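Local coordinates for protein DNA fragmentation factor subunit beta (Mus musculus, PDB 1V0D) that cuts DNA during apoptosis, acting as a nuclease that drives DNA fragmentation and chromatin condensation, at residues 127-136 with 245-253; 195-206 with 287-295. One frame throughout, in Å; residues are numbered along the deposited sequence.

Contact 1: residues 127-136 with 245-253; sequences HHVSQNITAE and NPYGNRESR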
# COMPACT_ATOMS: atom_id res chain seq x y z
N HIS A 127 7.47 17.25 4.18
CA HIS A 127 7.80 15.85 4.38
C HIS A 127 9.24 15.63 4.00
O HIS A 127 10.04 15.14 4.80
CB HIS A 127 6.93 14.95 3.50
CG HIS A 127 7.33 13.50 3.53
ND1 HIS A 127 7.40 12.72 2.39
CD2 HIS A 127 7.69 12.70 4.56
CE1 HIS A 127 7.78 11.50 2.72
NE2 HIS A 127 7.97 11.46 4.03
N HIS A 128 9.58 16.00 2.77
CA HIS A 128 10.92 15.84 2.24
C HIS A 128 12.00 16.40 3.15
O HIS A 128 13.07 15.80 3.29
CB HIS A 128 11.01 16.52 0.88
CG HIS A 128 12.31 16.31 0.18
ND1 HIS A 128 13.50 16.82 0.65
CD2 HIS A 128 12.61 15.63 -0.96
CE1 HIS A 128 14.48 16.48 -0.17
NE2 HIS A 128 13.97 15.76 -1.15
N VAL A 129 11.71 17.53 3.79
CA VAL A 129 12.68 18.17 4.67
C VAL A 129 12.66 17.66 6.11
O VAL A 129 13.71 17.44 6.69
CB VAL A 129 12.49 19.69 4.67
CG1 VAL A 129 13.48 20.33 5.62
CG2 VAL A 129 12.71 20.23 3.26
N SER A 130 11.47 17.47 6.69
CA SER A 130 11.35 16.97 8.06
C SER A 130 11.87 15.54 8.10
O SER A 130 11.12 14.60 8.35
CB SER A 130 9.89 16.96 8.52
OG SER A 130 9.37 18.26 8.71
N GLN A 131 13.16 15.38 7.85
CA GLN A 131 13.76 14.05 7.83
C GLN A 131 15.03 13.94 8.67
O GLN A 131 15.74 14.93 8.87
CB GLN A 131 14.04 13.67 6.37
CG GLN A 131 15.33 12.90 6.13
CD GLN A 131 16.57 13.78 6.22
OE1 GLN A 131 16.68 14.79 5.51
NE2 GLN A 131 17.51 13.41 7.09
N ASN A 132 15.31 12.74 9.16
CA ASN A 132 16.51 12.52 9.95
C ASN A 132 17.10 11.13 9.67
O ASN A 132 17.13 10.25 10.54
CB ASN A 132 16.20 12.68 11.43
CG ASN A 132 17.45 12.60 12.28
OD1 ASN A 132 18.57 12.55 11.76
ND2 ASN A 132 17.27 12.59 13.60
N ILE A 133 17.58 10.96 8.44
CA ILE A 133 18.18 9.72 7.98
C ILE A 133 19.36 9.27 8.82
O ILE A 133 19.50 8.08 9.15
CB ILE A 133 18.66 9.87 6.53
CG1 ILE A 133 17.49 10.25 5.63
CG2 ILE A 133 19.31 8.59 6.07
CD1 ILE A 133 17.91 10.56 4.22
N THR A 134 20.22 10.21 9.16
CA THR A 134 21.42 9.91 9.92
C THR A 134 21.17 9.25 11.26
O THR A 134 21.95 8.40 11.69
CB THR A 134 22.26 11.17 10.15
OG1 THR A 134 22.47 11.83 8.89
CG2 THR A 134 23.60 10.79 10.74
N ALA A 135 20.08 9.61 11.94
CA ALA A 135 19.79 9.02 13.25
C ALA A 135 19.52 7.51 13.13
O ALA A 135 18.88 7.06 12.19
CB ALA A 135 18.59 9.71 13.88
N GLU A 136 20.00 6.74 14.09
CA GLU A 136 19.81 5.30 14.04
C GLU A 136 19.05 4.71 15.21
O GLU A 136 18.34 3.71 15.07
CB GLU A 136 21.17 4.60 13.95
CG GLU A 136 21.09 3.09 13.87
CD GLU A 136 20.59 2.58 12.52
OE1 GLU A 136 20.20 1.39 12.44
OE2 GLU A 136 20.59 3.36 11.53
N ASN A 245 13.94 6.25 1.33
CA ASN A 245 14.83 5.99 2.45
C ASN A 245 13.98 5.83 3.70
O ASN A 245 13.75 6.78 4.44
CB ASN A 245 15.84 7.13 2.63
CG ASN A 245 16.94 6.78 3.62
OD1 ASN A 245 18.08 7.23 3.47
ND2 ASN A 245 16.61 5.98 4.63
N PRO A 246 13.52 4.60 3.95
CA PRO A 246 12.68 4.31 5.12
C PRO A 246 13.32 4.69 6.45
O PRO A 246 12.65 4.74 7.47
CB PRO A 246 12.44 2.81 5.00
CG PRO A 246 13.71 2.33 4.36
CD PRO A 246 13.93 3.35 3.28
N TYR A 247 14.62 4.97 6.44
CA TYR A 247 15.32 5.30 7.68
C TYR A 247 15.22 6.74 8.17
O TYR A 247 15.55 7.00 9.33
CB TYR A 247 16.81 4.98 7.58
CG TYR A 247 17.15 3.52 7.52
CD1 TYR A 247 17.14 2.84 6.30
CD2 TYR A 247 17.52 2.83 8.67
CE1 TYR A 247 17.50 1.50 6.23
CE2 TYR A 247 17.88 1.48 8.60
CZ TYR A 247 17.87 0.83 7.38
OH TYR A 247 18.23 -0.49 7.29
N GLY A 248 14.77 7.67 7.35
CA GLY A 248 14.75 9.03 7.85
C GLY A 248 13.43 9.69 8.11
O GLY A 248 13.35 10.92 8.07
N ASN A 249 12.39 8.92 8.42
CA ASN A 249 11.09 9.53 8.59
C ASN A 249 10.08 8.44 8.94
O ASN A 249 10.16 7.33 8.42
CB ASN A 249 10.76 10.19 7.25
CG ASN A 249 9.46 10.89 7.24
OD1 ASN A 249 8.42 10.31 7.54
ND2 ASN A 249 9.49 12.16 6.85
N ARG A 250 9.14 8.75 9.83
CA ARG A 250 8.13 7.77 10.22
C ARG A 250 7.24 7.41 9.04
O ARG A 250 7.02 6.24 8.76
CB ARG A 250 7.26 8.33 11.35
CG ARG A 250 6.06 7.46 11.62
CD ARG A 250 5.14 8.02 12.68
NE ARG A 250 3.97 7.15 12.79
CZ ARG A 250 2.82 7.35 12.15
NH1 ARG A 250 2.66 8.40 11.35
NH2 ARG A 250 1.85 6.45 12.27
N GLU A 251 6.73 8.42 8.35
CA GLU A 251 5.87 8.20 7.21
C GLU A 251 6.63 7.43 6.13
O GLU A 251 6.05 6.63 5.39
CB GLU A 251 5.40 9.54 6.65
CG GLU A 251 4.46 9.42 5.48
CD GLU A 251 3.76 10.74 5.18
OE1 GLU A 251 3.09 11.28 6.10
OE2 GLU A 251 3.89 11.23 4.03
N SER A 252 7.94 7.68 6.06
CA SER A 252 8.80 7.01 5.10
C SER A 252 8.89 5.52 5.44
O SER A 252 8.85 4.67 4.56
CB SER A 252 10.17 7.66 5.15
OG SER A 252 11.06 7.06 4.23
N ARG A 253 8.99 5.22 6.72
CA ARG A 253 9.06 3.85 7.18
C ARG A 253 7.80 3.06 6.81
O ARG A 253 7.85 1.86 6.50
CB ARG A 253 9.22 3.85 8.70
CG ARG A 253 9.39 2.48 9.34
CD ARG A 253 9.01 2.57 10.81
NE ARG A 253 7.56 2.53 10.95
CZ ARG A 253 6.90 3.02 11.99
NH1 ARG A 253 7.57 3.58 12.99
NH2 ARG A 253 5.57 2.92 12.05
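Ile133 lays its CG2 and CD1 methyls against the amide of Asn245, CD1 lying 3.9 Å from Asn245 CG. Gly248 N and Ser252 OG reach the Asn245 carbonyl from opposite faces. Tyr247 follows; its OH bonds to Phe210 O and Arg212 N, while Glu136, near the ring, is salt-bridged to Arg212 and hydrogen-bonded to Asn154. Gly248 suits its place because a CB would run into Ile133 CG1. Its carbonyl O accepts Asn132 N at 2.9 Å (159° at the hydrogen), the one clear hydrogen bond between the segments. Asn249 is the N-cap: with CG anti to the backbone N (chi1 -179°), OD1 accepts Ser252 N at 3.1 Å, the donor standing above the carbonyl plane. Its ND2 faces the CD2-NE2 edge of His127, amide and ring nearly perpendicular. Replacing Asn249 with an alanine would probably leave Ser252 N without its cap and open a gap beside the imidazole. Glu251 OE2 lies 4.0 Å above the His127 ring plane, while OE1 bonds to zinc-binding His242 of the second subunit. One short polar junction thus starts a helix, holds the loop after helix 116-129 and reaches the dimer partner; the nearby carboxylate may favour a protonated His127.

Contact 2: residues 195-206 with 287-295; sequences SMCQKLKSVQYN and WEYFYSLLF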
# COMPACT_ATOMS: atom_id res chain seq x y z
N SER A 195 14.19 -28.58 4.80
CA SER A 195 15.53 -28.17 4.39
C SER A 195 15.59 -26.67 4.09
O SER A 195 16.49 -25.97 4.55
CB SER A 195 15.95 -28.92 3.13
OG SER A 195 15.69 -30.31 3.25
N MET A 196 14.63 -26.20 3.30
CA MET A 196 14.58 -24.80 2.94
C MET A 196 14.50 -23.95 4.20
O MET A 196 15.10 -22.88 4.27
CB MET A 196 13.38 -24.51 2.04
CG MET A 196 13.51 -25.06 0.61
SD MET A 196 12.06 -24.68 -0.42
CE MET A 196 10.92 -25.88 0.19
N CYS A 197 13.77 -24.43 5.20
CA CYS A 197 13.64 -23.67 6.43
C CYS A 197 14.94 -23.59 7.23
O CYS A 197 15.25 -22.56 7.83
CB CYS A 197 12.57 -24.27 7.30
SG CYS A 197 12.69 -23.60 8.96
N GLN A 198 15.69 -24.69 7.27
CA GLN A 198 16.95 -24.69 7.98
C GLN A 198 17.83 -23.61 7.35
O GLN A 198 18.32 -22.72 8.04
CB GLN A 198 17.63 -26.07 7.88
N LYS A 199 17.99 -23.70 6.03
CA LYS A 199 18.80 -22.74 5.29
C LYS A 199 18.34 -21.30 5.52
O LYS A 199 19.15 -20.39 5.60
CB LYS A 199 18.75 -23.05 3.79
CG LYS A 199 19.62 -22.15 2.95
CD LYS A 199 20.04 -22.86 1.68
CE LYS A 199 21.16 -22.10 0.99
NZ LYS A 199 21.86 -22.97 -0.01
N LEU A 200 17.03 -21.10 5.61
CA LEU A 200 16.51 -19.77 5.84
C LEU A 200 16.94 -19.29 7.22
O LEU A 200 17.35 -18.14 7.38
CB LEU A 200 14.99 -19.74 5.74
CG LEU A 200 14.46 -19.42 4.35
CD1 LEU A 200 12.95 -19.27 4.39
CD2 LEU A 200 15.10 -18.14 3.85
N LYS A 201 16.84 -20.16 8.22
CA LYS A 201 17.24 -19.78 9.57
C LYS A 201 18.76 -19.55 9.53
O LYS A 201 19.28 -18.60 10.14
CB LYS A 201 16.91 -20.89 10.56
CG LYS A 201 15.42 -21.19 10.73
CD LYS A 201 15.22 -22.50 11.49
CE LYS A 201 13.73 -22.80 11.73
NZ LYS A 201 13.42 -24.28 11.87
N SER A 202 19.45 -20.41 8.81
CA SER A 202 20.90 -20.33 8.68
C SER A 202 21.36 -18.99 8.13
O SER A 202 22.51 -18.59 8.32
CB SER A 202 21.42 -21.43 7.74
OG SER A 202 21.42 -20.97 6.39
N VAL A 203 20.47 -18.30 7.44
CA VAL A 203 20.81 -17.02 6.84
C VAL A 203 19.96 -15.90 7.44
O VAL A 203 19.99 -14.76 6.99
CB VAL A 203 20.62 -17.12 5.30
CG1 VAL A 203 19.16 -16.89 4.93
CG2 VAL A 203 21.53 -16.16 4.60
N GLN A 204 19.20 -16.24 8.47
CA GLN A 204 18.33 -15.29 9.15
C GLN A 204 17.30 -14.65 8.24
O GLN A 204 17.17 -13.42 8.18
CB GLN A 204 19.18 -14.20 9.81
CG GLN A 204 20.24 -14.78 10.69
CD GLN A 204 21.44 -13.89 10.77
OE1 GLN A 204 21.42 -12.85 11.45
NE2 GLN A 204 22.51 -14.26 10.07
N TYR A 205 16.57 -15.50 7.53
CA TYR A 205 15.51 -15.07 6.64
C TYR A 205 15.87 -13.89 5.73
O TYR A 205 15.00 -13.12 5.33
CB TYR A 205 14.27 -14.75 7.47
CG TYR A 205 13.86 -15.91 8.35
CD1 TYR A 205 14.56 -16.22 9.52
CD2 TYR A 205 12.82 -16.76 7.96
CE1 TYR A 205 14.26 -17.36 10.27
CE2 TYR A 205 12.51 -17.91 8.70
CZ TYR A 205 13.23 -18.20 9.85
OH TYR A 205 12.94 -19.36 10.56
N ASN A 206 17.16 -13.74 5.40
CA ASN A 206 17.59 -12.65 4.52
C ASN A 206 17.14 -11.26 4.95
O ASN A 206 17.06 -10.36 4.12
CB ASN A 206 17.09 -12.91 3.10
CG ASN A 206 17.82 -14.04 2.42
OD1 ASN A 206 17.24 -14.81 1.66
ND2 ASN A 206 19.12 -14.14 2.69
N TRP A 287 16.19 -29.00 -4.84
CA TRP A 287 15.48 -28.01 -4.03
C TRP A 287 16.19 -26.68 -3.83
O TRP A 287 15.54 -25.66 -3.61
CB TRP A 287 15.08 -28.62 -2.67
CG TRP A 287 16.21 -28.89 -1.72
CD1 TRP A 287 16.79 -30.10 -1.46
CD2 TRP A 287 16.89 -27.93 -0.91
NE1 TRP A 287 17.79 -29.95 -0.53
CE2 TRP A 287 17.88 -28.63 -0.17
CE3 TRP A 287 16.77 -26.54 -0.72
CZ2 TRP A 287 18.74 -27.99 0.74
CZ3 TRP A 287 17.63 -25.90 0.19
CH2 TRP A 287 18.60 -26.63 0.90
N GLU A 288 17.52 -26.67 -3.92
CA GLU A 288 18.24 -25.40 -3.76
C GLU A 288 17.79 -24.39 -4.82
O GLU A 288 17.77 -23.18 -4.57
CB GLU A 288 19.76 -25.62 -3.86
CG GLU A 288 20.40 -26.25 -2.63
CD GLU A 288 20.07 -27.73 -2.47
OE1 GLU A 288 19.38 -28.29 -3.36
OE2 GLU A 288 20.51 -28.33 -1.47
N TYR A 289 17.46 -24.90 -6.00
CA TYR A 289 17.02 -24.06 -7.11
C TYR A 289 15.73 -23.33 -6.74
O TYR A 289 15.63 -22.11 -6.92
CB TYR A 289 16.81 -24.90 -8.38
CG TYR A 289 16.21 -24.13 -9.54
CD1 TYR A 289 16.76 -22.91 -9.94
CD2 TYR A 289 15.07 -24.58 -10.19
CE1 TYR A 289 16.17 -22.17 -10.96
CE2 TYR A 289 14.47 -23.85 -11.22
CZ TYR A 289 15.03 -22.64 -11.60
OH TYR A 289 14.43 -21.86 -12.58
N PHE A 290 14.76 -24.09 -6.22
CA PHE A 290 13.47 -23.55 -5.80
C PHE A 290 13.66 -22.58 -4.64
O PHE A 290 12.91 -21.60 -4.50
CB PHE A 290 12.54 -24.68 -5.39
CG PHE A 290 12.11 -25.54 -6.54
CD1 PHE A 290 12.80 -26.71 -6.85
CD2 PHE A 290 11.06 -25.15 -7.36
CE1 PHE A 290 12.46 -27.47 -7.98
CE2 PHE A 290 10.71 -25.90 -8.50
CZ PHE A 290 11.41 -27.06 -8.81
N TYR A 291 14.66 -22.85 -3.81
CA TYR A 291 14.96 -21.97 -2.70
C TYR A 291 15.29 -20.60 -3.31
O TYR A 291 14.68 -19.59 -2.95
CB TYR A 291 16.16 -22.51 -1.93
CG TYR A 291 16.63 -21.61 -0.83
CD1 TYR A 291 15.97 -21.57 0.40
CD2 TYR A 291 17.74 -20.78 -1.01
CE1 TYR A 291 16.41 -20.72 1.42
CE2 TYR A 291 18.18 -19.94 -0.00
CZ TYR A 291 17.51 -19.91 1.21
OH TYR A 291 17.95 -19.07 2.21
N SER A 292 16.24 -20.57 -4.23
CA SER A 292 16.63 -19.33 -4.89
C SER A 292 15.40 -18.58 -5.36
O SER A 292 15.22 -17.40 -5.06
CB SER A 292 17.47 -19.63 -6.12
OG SER A 292 18.66 -20.30 -5.75
N LEU A 293 14.57 -19.30 -6.11
CA LEU A 293 13.35 -18.74 -6.67
C LEU A 293 12.40 -18.18 -5.63
O LEU A 293 11.85 -17.09 -5.80
CB LEU A 293 12.63 -19.81 -7.51
CG LEU A 293 12.91 -19.92 -9.02
CD1 LEU A 293 14.26 -19.31 -9.39
CD2 LEU A 293 12.86 -21.38 -9.43
N LEU A 294 12.22 -18.93 -4.55
CA LEU A 294 11.27 -18.54 -3.51
C LEU A 294 11.71 -17.49 -2.51
O LEU A 294 10.89 -16.68 -2.09
CB LEU A 294 10.81 -19.80 -2.76
CG LEU A 294 10.06 -20.87 -3.58
CD1 LEU A 294 10.17 -22.23 -2.97
CD2 LEU A 294 8.62 -20.48 -3.71
N PHE A 295 12.99 -17.46 -2.14
CA PHE A 295 13.41 -16.52 -1.10
C PHE A 295 14.61 -15.62 -1.33
O PHE A 295 14.97 -14.87 -0.44
CB PHE A 295 13.70 -17.30 0.20
CG PHE A 295 12.73 -18.42 0.48
CD1 PHE A 295 13.14 -19.75 0.35
CD2 PHE A 295 11.42 -18.15 0.90
CE1 PHE A 295 12.25 -20.80 0.65
CE2 PHE A 295 10.53 -19.19 1.19
CZ PHE A 295 10.95 -20.52 1.06
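Tyr291 swings its CG anti to the backbone N (chi1 175°), carrying the ring across to Lys199 and Leu200, while Trp287 holds its CG between the backbone N and carbonyl carbon (chi1 70°), turning the indole toward Ser195 and Met196. The two helical segments, 195-202 and 287-295, cross at -55° with their axes 10.5 Å apart, a spacing that large aromatic side chains can fill. Met196 is the knob: long and flexible, bent at its last torsion, it settles among Trp287, Tyr291, Leu294 and Phe295. Its CG lies 3.8 Å from Trp287 CE3, and its SD meets the edge of the Phe295 ring in a Met-aromatic contact, 4.0 Å from CE1.

Around this knob carbon atoms of the first helix lie over the rings. Ser195 CB makes a CH-pi contact with one face of the indole; the other is covered from the tryptophan's own helix by the carboxylate of Glu288, salt-bridged to Arg324. The extended Lys199 chain runs over a Tyr291 face, CD 3.9 Å from the ring centroid; a lysine suits this exposed margin because its methylenes pack while its ammonium can reach solvent. Leu200 divides its branches: CD1 sits almost squarely over the Phe295 face, 3.8 Å from the centroid, and CD2 approaches Tyr291 OH. Beyond it the helix closes in a Schellman motif, where Leu200 O accepts Tyr205 N at 2.8 Å and Gln204 takes the positive phi. Leu200 also touches Leu171 of helix 155-175.

No clear hydrogen bond or salt bridge joins the two segments, so the interface rests largely on apolar packing, with CH-pi and sulfur-aromatic contacts. Such packing suggests that helix 186-202 is held against helix 287-295 mainly by fit and dispersion.

In the fold
Both contacts are partly buried, but they lie on opposite sides of the chain's centre, 32 Å apart between centres and about 10 Å between nearest atoms. Contact 1 joins a loop to the start of a short helix; a backbone hydrogen bond and a helix cap sit beside the packing of Ile133, and its edge meets the second subunit. Contact 2 packs one helix on another with aromatic and aliphatic groups, and no other protein chain touches it. Helix 155-175 is common ground: Pro246 and Tyr247 of contact 1 rest on Leu159, and Leu200 of contact 2 rests on Leu171. The side chain of Leu294 in contact 2 lies about 11 Å from the bound magnesium ion.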